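Local coordinates for protein uric acid oxidase (Arthrobacter globiformis, PDB 1VAY) that catalyses the oxidation of uric acid to 5-hydroxyisourate, which is further processed to (S)-allantoin, at residues Ser151-Phe156 / Thr168-Ala173; Asn8-Ala13 / Ala52-Thr57. All blocks are in the same frame, centred on the assembly; numbering follows the deposited sequence.

Contact 1: residues Ser151-Phe156 / Thr168-Ala173; sequences SEFHGF and TDRILA. With AZA (8-azaxanthine), chain I.
The guanidinium of Arg170 has the CB of Phe153 over one face, offset toward the rim, with the backbone O of Glu152 over the same face. At its edge, near the plane, it meets Ser151 OG and the O2 of 8-azaxanthine. The Phe153 ring in turn lies under the inhibitor, whose N3 sits 3.3 Å above the ring plane and over its centre, and the approach of Phe153 CE2 to the ligand N9 is 3.2 Å. Ser151 OG is anti to the backbone N (chi1 178°), which brings it to Arg170 NE at 3.0 Å in a nearly straight hydrogen bond that lies close to the guanidinium plane. From CG outward the arginine runs extended, and its NH2 donates to the ligand O2 at 2.9 Å. One water ties the cluster together, accepting from Arg170 NH2, donating to Glu152 O and hydrogen-bonded to Ser151 OG. A lysine in place of Arg170 would probably leave Ser151 OG or the ligand O2 without its donor, and the flat group resting on Phe153 CB would be gone. Farther out, Glu152 CG packs 3.1 Å from Thr168 O, while Glu152 OE1 takes a hydrogen bond from His154 NE2 (2.8 Å), met from above the carboxylate plane, and OE2 is held by His208. Asn51 of the second subunit binds His154 O and packs on Phe153. Phe153 and Arg170 are urate-binding residues, and together they form the aromatic floor and cationic edge of the uricase purine pocket.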
ATOM      1  N   SER A 151       6.444  30.819  -4.056  1.00 22.25           N
ATOM      2  CA  SER A 151       7.446  29.817  -4.400  1.00 20.95           C
ATOM      3  C   SER A 151       7.938  30.091  -5.812  1.00 21.95           C
ATOM      4  O   SER A 151       7.136  30.268  -6.740  1.00 21.52           O
ATOM      5  CB  SER A 151       6.861  28.397  -4.326  1.00 22.23           C
ATOM      6  OG  SER A 151       7.823  27.413  -4.712  1.00 21.38           O
ATOM      7  N   GLU A 152       9.261  30.129  -5.962  1.00 21.38           N
ATOM      8  CA  GLU A 152       9.896  30.378  -7.244  1.00 20.69           C
ATOM      9  C   GLU A 152      11.020  29.374  -7.464  1.00 21.89           C
ATOM     10  O   GLU A 152      11.458  28.707  -6.527  1.00 21.52           O
ATOM     11  CB  GLU A 152      10.500  31.782  -7.275  1.00 20.83           C
ATOM     12  CG  GLU A 152       9.529  32.924  -7.013  1.00 24.38           C
ATOM     13  CD  GLU A 152      10.201  34.291  -7.124  1.00 24.43           C
ATOM     14  OE1 GLU A 152      10.934  34.518  -8.112  1.00 24.42           O
ATOM     15  OE2 GLU A 152       9.989  35.142  -6.230  1.00 24.87           O
ATOM     16  N   PHE A 153      11.469  29.268  -8.714  1.00 22.35           N
ATOM     17  CA  PHE A 153      12.588  28.410  -9.084  1.00 24.53           C
ATOM     18  C   PHE A 153      13.154  28.882 -10.412  1.00 24.26           C
ATOM     19  O   PHE A 153      12.592  28.614 -11.479  1.00 23.93           O
ATOM     20  CB  PHE A 153      12.200  26.933  -9.211  1.00 24.35           C
ATOM     21  CG  PHE A 153      13.395  26.015  -9.347  1.00 25.84           C
ATOM     22  CD1 PHE A 153      14.385  25.995  -8.362  1.00 26.64           C
ATOM     23  CD2 PHE A 153      13.548  25.193 -10.463  1.00 27.15           C
ATOM     24  CE1 PHE A 153      15.514  25.166  -8.485  1.00 26.25           C
ATOM     25  CE2 PHE A 153      14.674  24.358 -10.598  1.00 26.35           C
ATOM     26  CZ  PHE A 153      15.657  24.347  -9.605  1.00 26.27           C
ATOM     27  N   HIS A 154      14.275  29.586 -10.335  1.00 23.85           N
ATOM     28  CA  HIS A 154      14.931  30.115 -11.519  1.00 24.63           C
ATOM     29  C   HIS A 154      16.422  30.297 -11.258  1.00 25.80           C
ATOM     30  O   HIS A 154      16.878  30.208 -10.116  1.00 25.23           O
ATOM     31  CB  HIS A 154      14.290  31.455 -11.909  1.00 23.34           C
ATOM     32  CG  HIS A 154      14.104  32.397 -10.758  1.00 22.25           C
ATOM     33  ND1 HIS A 154      15.147  33.099 -10.189  1.00 23.28           N
ATOM     34  CD2 HIS A 154      12.995  32.753 -10.068  1.00 22.33           C
ATOM     35  CE1 HIS A 154      14.687  33.847  -9.201  1.00 19.41           C
ATOM     36  NE2 HIS A 154      13.383  33.656  -9.106  1.00 20.75           N
ATOM     37  N   GLY A 155      17.178  30.538 -12.324  1.00 26.40           N
ATOM     38  CA  GLY A 155      18.607  30.735 -12.178  1.00 25.94           C
ATOM     39  C   GLY A 155      19.417  29.453 -12.204  1.00 25.27           C
ATOM     40  O   GLY A 155      20.618  29.481 -11.957  1.00 25.98           O
ATOM     41  N   PHE A 156      18.778  28.326 -12.491  1.00 24.16           N
ATOM     42  CA  PHE A 156      19.518  27.071 -12.545  1.00 25.81           C
ATOM     43  C   PHE A 156      20.221  26.964 -13.896  1.00 26.10           C
ATOM     44  O   PHE A 156      19.832  27.626 -14.861  1.00 27.49           O
ATOM     45  CB  PHE A 156      18.582  25.877 -12.339  1.00 24.30           C
ATOM     46  CG  PHE A 156      17.361  25.903 -13.213  1.00 20.69           C
ATOM     47  CD1 PHE A 156      16.241  26.642 -12.843  1.00 18.71           C
ATOM     48  CD2 PHE A 156      17.337  25.203 -14.416  1.00 18.56           C
ATOM     49  CE1 PHE A 156      15.111  26.684 -13.658  1.00 16.02           C
ATOM     50  CE2 PHE A 156      16.209  25.239 -15.240  1.00 18.17           C
ATOM     51  CZ  PHE A 156      15.096  25.984 -14.858  1.00 15.72           C
ATOM     52  N   THR A 168       8.394  32.219 -11.465  1.00 23.58           N
ATOM     53  CA  THR A 168       8.408  33.038 -10.256  1.00 23.52           C
ATOM     54  C   THR A 168       7.108  32.844  -9.485  1.00 23.45           C
ATOM     55  O   THR A 168       6.847  33.553  -8.520  1.00 23.00           O
ATOM     56  CB  THR A 168       8.552  34.548 -10.565  1.00 24.42           C
ATOM     57  OG1 THR A 168       7.391  34.997 -11.270  1.00 21.89           O
ATOM     58  CG2 THR A 168       9.810  34.820 -11.395  1.00 21.99           C
ATOM     59  N   ASP A 169       6.293  31.888  -9.915  1.00 23.00           N
ATOM     60  CA  ASP A 169       5.028  31.614  -9.241  1.00 22.09           C
ATOM     61  C   ASP A 169       4.658  30.162  -9.518  1.00 22.38           C
ATOM     62  O   ASP A 169       4.313  29.797 -10.648  1.00 23.41           O
ATOM     63  CB  ASP A 169       3.932  32.555  -9.762  1.00 19.84           C
ATOM     64  CG  ASP A 169       2.714  32.632  -8.827  1.00 22.07           C
ATOM     65  OD1 ASP A 169       2.478  31.698  -8.031  1.00 19.80           O
ATOM     66  OD2 ASP A 169       1.974  33.635  -8.904  1.00 23.28           O
ATOM     67  N   ARG A 170       4.743  29.332  -8.487  1.00 20.58           N
ATOM     68  CA  ARG A 170       4.430  27.919  -8.637  1.00 19.69           C
ATOM     69  C   ARG A 170       3.964  27.338  -7.304  1.00 20.68           C
ATOM     70  O   ARG A 170       4.100  27.971  -6.253  1.00 20.35           O
ATOM     71  CB  ARG A 170       5.671  27.151  -9.090  1.00 19.74           C
ATOM     72  CG  ARG A 170       6.730  27.057  -7.999  1.00 18.89           C
ATOM     73  CD  ARG A 170       7.830  26.072  -8.329  1.00 19.10           C
ATOM     74  NE  ARG A 170       8.750  25.932  -7.204  1.00 19.10           N
ATOM     75  CZ  ARG A 170       9.790  25.107  -7.177  1.00 19.41           C
ATOM     76  NH1 ARG A 170      10.067  24.328  -8.222  1.00 18.43           N
ATOM     77  NH2 ARG A 170      10.552  25.053  -6.096  1.00 17.91           N
ATOM     78  N   ILE A 171       3.412  26.130  -7.353  1.00 18.54           N
ATOM     79  CA  ILE A 171       2.969  25.447  -6.145  1.00 18.55           C
ATOM     80  C   ILE A 171       4.156  24.685  -5.576  1.00 18.75           C
ATOM     81  O   ILE A 171       4.965  24.140  -6.323  1.00 18.29           O
ATOM     82  CB  ILE A 171       1.826  24.425  -6.440  1.00 18.38           C
ATOM     83  CG1 ILE A 171       0.481  25.154  -6.539  1.00 18.33           C
ATOM     84  CG2 ILE A 171       1.768  23.362  -5.350  1.00 13.90           C
ATOM     85  CD1 ILE A 171      -0.715  24.238  -6.700  1.00 16.02           C
ATOM     86  N   LEU A 172       4.277  24.669  -4.254  1.00 20.41           N
ATOM     87  CA  LEU A 172       5.349  23.919  -3.609  1.00 20.78           C
ATOM     88  C   LEU A 172       4.688  22.994  -2.597  1.00 20.80           C
ATOM     89  O   LEU A 172       4.161  23.449  -1.575  1.00 21.33           O
ATOM     90  CB  LEU A 172       6.333  24.845  -2.890  1.00 21.41           C
ATOM     91  CG  LEU A 172       7.499  24.107  -2.217  1.00 20.21           C
ATOM     92  CD1 LEU A 172       8.327  23.409  -3.293  1.00 19.38           C
ATOM     93  CD2 LEU A 172       8.364  25.079  -1.428  1.00 19.49           C
ATOM     94  N   ALA A 173       4.710  21.699  -2.891  1.00 20.54           N
ATOM     95  CA  ALA A 173       4.094  20.708  -2.021  1.00 18.73           C
ATOM     96  C   ALA A 173       5.092  19.623  -1.670  1.00 17.79           C
ATOM     97  O   ALA A 173       5.876  19.201  -2.517  1.00 17.29           O
ATOM     98  CB  ALA A 173       2.883  20.096  -2.718  1.00 18.22           C
TER
HETATM   99  N1  AZA I1304      14.681  22.370  -6.460  1.00 28.84           N
HETATM  100  C2  AZA I1304      13.498  23.060  -6.580  1.00 30.54           C
HETATM  101  O2  AZA I1304      13.088  23.760  -5.680  1.00 31.55           O
HETATM  102  N3  AZA I1304      12.777  22.948  -7.726  1.00 29.30           N
HETATM  103  C4  AZA I1304      13.221  22.186  -8.714  1.00 28.63           C
HETATM  104  C5  AZA I1304      14.401  21.488  -8.621  1.00 29.02           C
HETATM  105  C6  AZA I1304      15.230  21.552  -7.418  1.00 28.29           C
HETATM  106  O6  AZA I1304      16.299  20.978  -7.207  1.00 28.32           O
HETATM  107  N7  AZA I1304      14.575  20.820  -9.760  1.00 27.79           N
HETATM  108  N8  AZA I1304      13.489  21.149 -10.487  1.00 27.03           N
HETATM  109  N9  AZA I1304      12.636  21.983  -9.882  1.00 30.10           N
HETATM  110  O   HOH W   1      10.423  27.196  -4.495  1.00 19.54           O

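Contact 2: residues Asn8-Ala13 / Ala52-Thr57; sequences NQYGKA and AHVVAT. With AZA (8-azaxanthine), chain L.
Lys12 leaves the strand with CG anti to its own N (chi1 -173°) and then bends at both chi2 and chi3, a folded course that carries NZ back across Thr57 at about a right angle. Thr57 holds OG1 between its backbone N and carbonyl carbon (chi1 64°), and there Lys12 NZ donates to Thr57 OG1 in a short hydrogen bond of 2.7 Å. The methyl of Thr57 turns to the strand instead, with CG2 3.1 Å from Gly11 O, while Lys12 CE lies against the threonine carbonyl. Of the strand's CA atoms, that of Gly11 is the nearest to the CA of Thr57.

On the same strand, the Tyr10 ring reaches across to the loop. Its hydroxyl donates to Val55 O at 2.8 Å, coming from above the carbonyl plane with a C=O to donor angle of 111°. That carbonyl also accepts from Gln60, so two donors grip it. Val54 CG1 packs obliquely on the ring, 3.6 Å from Tyr10 CE2, and Phe42 meets the ring edge-to-face.

8-Azaxanthine lies beside this junction. Thr57 N donates to its N7 in a nearly straight bond of 2.7 Å, and Thr57 OG1 stands 3.1 Å from its N8. The second subunit completes the surroundings: its strand extends the sheet antiparallel to 8-13, its His241 packs on Lys12, and its Arg170, Gln213 and Leu212 bind the inhibitor.

Lys12 and Thr57, with His241 of the second subunit, make up the charge relay system of uricase. The direct link from the lysine amine to the threonine hydroxyl, with the azole nitrogens of the inhibitor next to that hydroxyl, is consistent with a relay running through Thr57 toward bound urate.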
ATOM      1  N   ASN A   8      25.241  -7.118  12.940  1.00 26.80           N
ATOM      2  CA  ASN A   8      24.000  -7.871  12.995  1.00 25.03           C
ATOM      3  C   ASN A   8      23.159  -7.392  14.163  1.00 23.86           C
ATOM      4  O   ASN A   8      23.680  -6.828  15.127  1.00 21.41           O
ATOM      5  CB  ASN A   8      24.289  -9.373  13.129  1.00 25.54           C
ATOM      6  CG  ASN A   8      24.932  -9.739  14.458  1.00 26.70           C
ATOM      7  OD1 ASN A   8      24.253  -9.895  15.475  1.00 27.21           O
ATOM      8  ND2 ASN A   8      26.250  -9.873  14.453  1.00 27.24           N
ATOM      9  N   GLN A   9      21.851  -7.599  14.054  1.00 24.11           N
ATOM     10  CA  GLN A   9      20.903  -7.213  15.095  1.00 24.33           C
ATOM     11  C   GLN A   9      19.617  -7.979  14.836  1.00 24.52           C
ATOM     12  O   GLN A   9      19.351  -8.393  13.706  1.00 25.22           O
ATOM     13  CB  GLN A   9      20.640  -5.701  15.071  1.00 25.72           C
ATOM     14  CG  GLN A   9      20.064  -5.162  13.768  1.00 25.53           C
ATOM     15  CD  GLN A   9      20.015  -3.645  13.741  1.00 28.24           C
ATOM     16  OE1 GLN A   9      21.000  -2.978  14.051  1.00 28.98           O
ATOM     17  NE2 GLN A   9      18.872  -3.093  13.356  1.00 29.07           N
ATOM     18  N   TYR A  10      18.825  -8.179  15.879  1.00 23.96           N
ATOM     19  CA  TYR A  10      17.583  -8.923  15.736  1.00 22.03           C
ATOM     20  C   TYR A  10      16.639  -8.581  16.875  1.00 22.07           C
ATOM     21  O   TYR A  10      17.078  -8.134  17.945  1.00 20.02           O
ATOM     22  CB  TYR A  10      17.859 -10.423  15.778  1.00 22.57           C
ATOM     23  CG  TYR A  10      17.976 -10.943  17.189  1.00 23.00           C
ATOM     24  CD1 TYR A  10      19.038 -10.566  18.009  1.00 24.75           C
ATOM     25  CD2 TYR A  10      16.977 -11.750  17.733  1.00 25.75           C
ATOM     26  CE1 TYR A  10      19.095 -10.976  19.340  1.00 26.61           C
ATOM     27  CE2 TYR A  10      17.021 -12.161  19.059  1.00 25.39           C
ATOM     28  CZ  TYR A  10      18.078 -11.771  19.857  1.00 27.65           C
ATOM     29  OH  TYR A  10      18.096 -12.159  21.177  1.00 29.55           O
ATOM     30  N   GLY A  11      15.351  -8.828  16.639  1.00 20.19           N
ATOM     31  CA  GLY A  11      14.319  -8.573  17.623  1.00 19.28           C
ATOM     32  C   GLY A  11      12.939  -8.774  17.014  1.00 22.13           C
ATOM     33  O   GLY A  11      12.777  -9.505  16.026  1.00 21.73           O
ATOM     34  N   LYS A  12      11.934  -8.145  17.613  1.00 20.16           N
ATOM     35  CA  LYS A  12      10.577  -8.237  17.103  1.00 21.40           C
ATOM     36  C   LYS A  12      10.197  -6.863  16.572  1.00 21.36           C
ATOM     37  O   LYS A  12      10.310  -5.867  17.289  1.00 22.04           O
ATOM     38  CB  LYS A  12       9.601  -8.633  18.208  1.00 22.02           C
ATOM     39  CG  LYS A  12       8.194  -8.903  17.688  1.00 21.46           C
ATOM     40  CD  LYS A  12       8.107 -10.287  17.064  1.00 21.81           C
ATOM     41  CE  LYS A  12       8.133 -11.368  18.144  1.00 20.77           C
ATOM     42  NZ  LYS A  12       8.164 -12.757  17.600  1.00 22.13           N
ATOM     43  N   ALA A  13       9.741  -6.808  15.323  1.00 19.87           N
ATOM     44  CA  ALA A  13       9.354  -5.539  14.714  1.00 20.05           C
ATOM     45  C   ALA A  13       7.842  -5.326  14.656  1.00 20.42           C
ATOM     46  O   ALA A  13       7.072  -6.277  14.553  1.00 21.46           O
ATOM     47  CB  ALA A  13       9.949  -5.437  13.309  1.00 17.84           C
ATOM     48  N   ALA A  52      21.697 -20.093  22.957  1.00 24.93           N
ATOM     49  CA  ALA A  52      21.863 -19.749  24.365  1.00 25.67           C
ATOM     50  C   ALA A  52      21.779 -18.244  24.598  1.00 26.31           C
ATOM     51  O   ALA A  52      21.226 -17.798  25.601  1.00 27.03           O
ATOM     52  CB  ALA A  52      23.189 -20.281  24.880  1.00 24.44           C
ATOM     53  N   HIS A  53      22.310 -17.467  23.659  1.00 26.88           N
ATOM     54  CA  HIS A  53      22.308 -16.010  23.764  1.00 27.98           C
ATOM     55  C   HIS A  53      21.067 -15.334  23.180  1.00 27.38           C
ATOM     56  O   HIS A  53      20.829 -14.151  23.418  1.00 28.14           O
ATOM     57  CB  HIS A  53      23.545 -15.445  23.060  1.00 30.24           C
ATOM     58  CG  HIS A  53      24.813 -15.601  23.839  1.00 31.95           C
ATOM     59  ND1 HIS A  53      24.950 -16.506  24.868  1.00 34.02           N
ATOM     60  CD2 HIS A  53      26.007 -14.975  23.727  1.00 33.25           C
ATOM     61  CE1 HIS A  53      26.174 -16.431  25.358  1.00 33.71           C
ATOM     62  NE2 HIS A  53      26.837 -15.509  24.683  1.00 35.14           N
ATOM     63  N   VAL A  54      20.266 -16.082  22.435  1.00 26.40           N
ATOM     64  CA  VAL A  54      19.096 -15.507  21.787  1.00 25.31           C
ATOM     65  C   VAL A  54      17.854 -15.253  22.643  1.00 25.57           C
ATOM     66  O   VAL A  54      17.024 -16.139  22.814  1.00 28.18           O
ATOM     67  CB  VAL A  54      18.678 -16.373  20.577  1.00 24.72           C
ATOM     68  CG1 VAL A  54      17.751 -15.586  19.669  1.00 22.00           C
ATOM     69  CG2 VAL A  54      19.916 -16.840  19.824  1.00 24.02           C
ATOM     70  N   VAL A  55      17.730 -14.042  23.180  1.00 24.78           N
ATOM     71  CA  VAL A  55      16.554 -13.675  23.954  1.00 23.52           C
ATOM     72  C   VAL A  55      15.461 -13.615  22.880  1.00 22.59           C
ATOM     73  O   VAL A  55      15.469 -12.733  22.023  1.00 23.16           O
ATOM     74  CB  VAL A  55      16.716 -12.282  24.611  1.00 24.32           C
ATOM     75  CG1 VAL A  55      15.450 -11.915  25.378  1.00 24.67           C
ATOM     76  CG2 VAL A  55      17.914 -12.282  25.543  1.00 25.02           C
ATOM     77  N   ALA A  56      14.528 -14.557  22.928  1.00 23.45           N
ATOM     78  CA  ALA A  56      13.466 -14.662  21.925  1.00 23.33           C
ATOM     79  C   ALA A  56      12.782 -13.375  21.482  1.00 22.03           C
ATOM     80  O   ALA A  56      12.487 -12.496  22.291  1.00 22.24           O
ATOM     81  CB  ALA A  56      12.416 -15.665  22.389  1.00 23.01           C
ATOM     82  N   THR A  57      12.528 -13.267  20.180  1.00 21.23           N
ATOM     83  CA  THR A  57      11.837 -12.094  19.665  1.00 20.93           C
ATOM     84  C   THR A  57      10.468 -12.094  20.344  1.00 20.59           C
ATOM     85  O   THR A  57       9.897 -11.034  20.638  1.00 20.11           O
ATOM     86  CB  THR A  57      11.665 -12.149  18.124  1.00 20.83           C
ATOM     87  OG1 THR A  57      10.829 -13.255  17.761  1.00 21.64           O
ATOM     88  CG2 THR A  57      13.017 -12.296  17.447  1.00 19.32           C
TER
HETATM   89  N1  AZA L1302      15.144 -16.723  16.097  1.00 32.03           N
HETATM   90  C2  AZA L1302      14.229 -17.587  15.545  1.00 32.74           C
HETATM   91  O2  AZA L1302      14.505 -18.254  14.571  1.00 31.11           O
HETATM   92  N3  AZA L1302      12.992 -17.689  16.099  1.00 31.28           N
HETATM   93  C4  AZA L1302      12.685 -16.965  17.166  1.00 30.99           C
HETATM   94  C5  AZA L1302      13.581 -16.096  17.738  1.00 32.97           C
HETATM   95  C6  AZA L1302      14.929 -15.926  17.196  1.00 34.11           C
HETATM   96  O6  AZA L1302      15.822 -15.184  17.609  1.00 34.04           O
HETATM   97  N7  AZA L1302      12.988 -15.519  18.779  1.00 34.22           N
HETATM   98  N8  AZA L1302      11.756 -16.069  18.786  1.00 31.94           N
HETATM   99  N9  AZA L1302      11.532 -16.959  17.813  1.00 31.60           N

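Contacts 1 and 2 lie on opposite sides of the chain's centre, their own centres 49 Å apart and their nearest atoms about 30 Å apart, yet they are complementary halves of one kind of site. Within a single chain they never meet, and each binds a different 8-azaxanthine molecule. The 151-156/168-173 pair supplies Phe153 and Arg170 to one pocket, where Thr57 of the second subunit donates to the ligand; the 8-13/52-57 pair supplies Lys12 and Thr57 to another, where Arg170 of the second subunit does so. Both reach the same antiparallel sheet. Each active site is thus assembled at a subunit interface, and the chain contributes to two of them.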